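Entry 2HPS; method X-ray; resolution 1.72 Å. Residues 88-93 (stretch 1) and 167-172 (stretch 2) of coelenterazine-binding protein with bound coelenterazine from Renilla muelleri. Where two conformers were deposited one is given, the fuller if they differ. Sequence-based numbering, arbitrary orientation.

Stretch 1 88-93: SLLKMK
Stretch 2, residues 167-172: FLFGLE

Leu89 lies at the apolar centre, its CA-to-CB bond directed toward the other stretch. With chi1 -72° (m) and chi2 162° (t), its methyls make their closest approaches to different neighbours: CD1 lies 3.9 Å from Leu168 CD2, and CD2 lies 3.8 Å from Phe169 CE1. Leu168 (m, t) and Phe169 (-58°, -69°) both leave CA sideways, but the Phe169 ring ends nearer, turning its CE1 edge to stretch 1; a broad apolar ring suits a leucine neighbour.

Leu90 and Leu171, both m, t and both sideways at CB, extend the apolar patch by converging at their tips, Leu90 CD1 to Leu171 CD2 at 3.8 Å. The closest CA pair, Leu90 and Phe169 at 6.5 Å, sets the register. Met92, a selenomethionine (m, t, t), brings SE to 4.2 Å from Phe169 CE1; SE is 5.4 Å from the ring centroid and 87° off its normal, hence an edge approach.

The polar atoms at the contact are backbone oxygens. Leu89 O meets the same ring edge, 3.5 Å from Phe169 CE1, while accepting a backbone hydrogen bond from Met92 N at 3.3 Å. Leu168 O is 3.7 Å from Leu89 CD1. No hydrogen bond crosses, so packing over 288 Å² of summed buried surface joins the two stretches. Stretch 1 enters as helix and is loop by Met92 (-74/145); residues 167-169 are helical, and Gly170 (-66/135) leaves helical geometry before Leu171 (-101/-17). Exposed Lys91 and Lys93, both modelled without CE and NZ, and Glu172 make no cross-contact.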

ATOM      1  N   SER A  88      -8.749   2.325 -12.308  1.00 16.13           N
ATOM      2  CA  SER A  88      -9.741   2.269 -11.209  1.00 15.77           C
ATOM      3  C   SER A  88      -9.692   3.480 -10.278  1.00 15.79           C
ATOM      4  O   SER A  88     -10.723   4.130 -10.033  1.00 15.21           O
ATOM      5  CB  SER A  88      -9.668   0.953 -10.433  0.65 16.02           C
ATOM      6  OG  SER A  88      -8.394   0.724  -9.874  0.65 17.64           O
ATOM      7  N   LEU A  89      -8.494   3.791  -9.775  1.00 15.06           N
ATOM      8  CA  LEU A  89      -8.333   4.888  -8.813  1.00 15.16           C
ATOM      9  C   LEU A  89      -8.659   6.252  -9.370  1.00 16.10           C
ATOM     10  O   LEU A  89      -9.285   7.054  -8.689  1.00 16.48           O
ATOM     11  CB  LEU A  89      -6.915   4.898  -8.233  1.00 14.48           C
ATOM     12  CG  LEU A  89      -6.660   3.746  -7.265  1.00 14.11           C
ATOM     13  CD1 LEU A  89      -5.162   3.528  -7.074  1.00 13.61           C
ATOM     14  CD2 LEU A  89      -7.384   3.993  -5.922  1.00 14.43           C
ATOM     15  N   LEU A  90      -8.244   6.526 -10.610  1.00 16.62           N
ATOM     16  CA  LEU A  90      -8.411   7.879 -11.151  1.00 17.96           C
ATOM     17  C   LEU A  90      -9.842   8.180 -11.620  1.00 19.02           C
ATOM     18  O   LEU A  90     -10.175   9.333 -11.871  1.00 20.84           O
ATOM     19  CB  LEU A  90      -7.363   8.177 -12.239  1.00 17.88           C
ATOM     20  CG  LEU A  90      -5.910   8.235 -11.720  1.00 18.86           C
ATOM     21  CD1 LEU A  90      -4.938   8.655 -12.841  1.00 19.66           C
ATOM     22  CD2 LEU A  90      -5.736   9.131 -10.488  1.00 19.09           C
ATOM     23  N   LYS A  91     -10.660   7.136 -11.708  1.00 19.34           N
ATOM     24  CA  LYS A  91     -12.088   7.220 -12.060  1.00 20.95           C
ATOM     25  C   LYS A  91     -12.932   7.646 -10.844  1.00 20.29           C
ATOM     26  O   LYS A  91     -14.049   8.181 -10.991  1.00 20.31           O
ATOM     27  CB  LYS A  91     -12.549   5.839 -12.547  1.00 20.85           C
ATOM     28  CG  LYS A  91     -13.884   5.769 -13.290  1.00 24.33           C
ATOM     29  CD  LYS A  91     -14.157   4.335 -13.762  1.00 23.23           C
HETATM   30  N   MSE A  92     -12.403   7.411  -9.646  1.00 19.54           N
HETATM   31  CA  MSE A  92     -13.220   7.509  -8.427  1.00 19.90           C
HETATM   32  C   MSE A  92     -13.521   8.933  -8.050  1.00 19.46           C
HETATM   33  O   MSE A  92     -12.675   9.817  -8.212  1.00 18.90           O
HETATM   34  CB  MSE A  92     -12.536   6.818  -7.254  1.00 18.83           C
HETATM   35  CG  MSE A  92     -12.378   5.326  -7.428  1.00 19.15           C
HETATM   36 SE   MSE A  92     -11.425   4.667  -5.890  1.00 24.43          SE
HETATM   37  CE  MSE A  92     -11.130   2.807  -6.402  1.00 20.52           C
ATOM     38  N   LYS A  93     -14.724   9.144  -7.514  1.00 19.58           N
ATOM     39  CA  LYS A  93     -15.159  10.458  -7.048  1.00 19.39           C
ATOM     40  C   LYS A  93     -15.865  10.350  -5.707  1.00 18.86           C
ATOM     41  O   LYS A  93     -16.503   9.323  -5.412  1.00 18.39           O
ATOM     42  CB  LYS A  93     -16.149  11.089  -8.040  1.00 20.08           C
ATOM     43  CG  LYS A  93     -15.636  11.266  -9.467  1.00 20.76           C
ATOM     44  CD  LYS A  93     -14.567  12.351  -9.526  1.00 24.34           C
ATOM     45  N   PHE A 167      -0.309   9.246  -2.507  1.00 12.86           N
ATOM     46  CA  PHE A 167       0.160   8.117  -3.315  1.00 12.04           C
ATOM     47  C   PHE A 167      -0.944   7.594  -4.237  1.00 12.22           C
ATOM     48  O   PHE A 167      -0.719   7.408  -5.427  1.00 11.92           O
ATOM     49  CB  PHE A 167       0.682   7.003  -2.432  1.00 12.14           C
ATOM     50  CG  PHE A 167       1.301   5.871  -3.220  1.00 11.92           C
ATOM     51  CD1 PHE A 167       2.613   5.974  -3.675  1.00 12.38           C
ATOM     52  CD2 PHE A 167       0.568   4.732  -3.530  1.00 13.31           C
ATOM     53  CE1 PHE A 167       3.199   4.948  -4.426  1.00 13.43           C
ATOM     54  CE2 PHE A 167       1.150   3.687  -4.285  1.00 12.48           C
ATOM     55  CZ  PHE A 167       2.466   3.791  -4.721  1.00 13.02           C
ATOM     56  N   LEU A 168      -2.136   7.365  -3.687  1.00 11.81           N
ATOM     57  CA  LEU A 168      -3.204   6.724  -4.464  1.00 12.36           C
ATOM     58  C   LEU A 168      -3.846   7.613  -5.530  1.00 12.19           C
ATOM     59  O   LEU A 168      -4.228   7.110  -6.595  1.00 13.58           O
ATOM     60  CB  LEU A 168      -4.279   6.148  -3.526  1.00 12.27           C
ATOM     61  CG  LEU A 168      -3.893   4.908  -2.713  1.00 13.92           C
ATOM     62  CD1 LEU A 168      -5.091   4.545  -1.832  1.00 17.09           C
ATOM     63  CD2 LEU A 168      -3.471   3.722  -3.595  1.00 14.73           C
ATOM     64  N   PHE A 169      -3.964   8.915  -5.269  1.00 12.71           N
ATOM     65  CA  PHE A 169      -4.703   9.813  -6.151  1.00 13.08           C
ATOM     66  C   PHE A 169      -3.916  10.967  -6.757  1.00 13.46           C
ATOM     67  O   PHE A 169      -4.428  11.659  -7.648  1.00 15.54           O
ATOM     68  CB  PHE A 169      -5.938  10.384  -5.424  1.00 14.14           C
ATOM     69  CG  PHE A 169      -6.868   9.325  -4.935  1.00 13.83           C
ATOM     70  CD1 PHE A 169      -7.601   8.569  -5.830  1.00 15.04           C
ATOM     71  CD2 PHE A 169      -7.004   9.076  -3.568  1.00 15.58           C
ATOM     72  CE1 PHE A 169      -8.463   7.579  -5.375  1.00 16.53           C
ATOM     73  CE2 PHE A 169      -7.855   8.089  -3.113  1.00 15.42           C
ATOM     74  CZ  PHE A 169      -8.580   7.337  -4.015  1.00 15.23           C
ATOM     75  N   GLY A 170      -2.698  11.187  -6.268  1.00 13.41           N
ATOM     76  CA  GLY A 170      -1.875  12.305  -6.721  1.00 13.61           C
ATOM     77  C   GLY A 170      -1.459  12.164  -8.175  1.00 13.70           C
ATOM     78  O   GLY A 170      -1.057  11.087  -8.600  1.00 14.13           O
ATOM     79  N   LEU A 171      -1.577  13.256  -8.926  1.00 14.89           N
ATOM     80  CA  LEU A 171      -1.163  13.287 -10.333  1.00 15.94           C
ATOM     81  C   LEU A 171       0.187  13.966 -10.477  1.00 16.96           C
ATOM     82  O   LEU A 171       0.832  13.860 -11.529  1.00 17.56           O
ATOM     83  CB  LEU A 171      -2.183  14.038 -11.179  1.00 16.44           C
ATOM     84  CG  LEU A 171      -3.588  13.435 -11.227  1.00 17.48           C
ATOM     85  CD1 LEU A 171      -4.504  14.295 -12.087  1.00 18.17           C
ATOM     86  CD2 LEU A 171      -3.551  12.023 -11.722  1.00 19.81           C
ATOM     87  N   GLU A 172       0.571  14.697  -9.436  1.00 17.81           N
ATOM     88  CA  GLU A 172       1.841  15.405  -9.414  1.00 19.26           C
ATOM     89  C   GLU A 172       2.749  14.766  -8.385  1.00 18.44           C
ATOM     90  O   GLU A 172       2.297  14.277  -7.347  1.00 18.73           O
ATOM     91  CB  GLU A 172       1.626  16.883  -9.076  1.00 20.43           C
ATOM     92  CG  GLU A 172       1.485  17.806 -10.297  1.00 25.83           C
ATOM     93  CD  GLU A 172       0.209  17.597 -11.069  1.00 31.43           C
ATOM     94  OE1 GLU A 172      -0.884  17.637 -10.456  1.00 34.94           O
ATOM     95  OE2 GLU A 172       0.299  17.402 -12.302  1.00 34.01           O
TER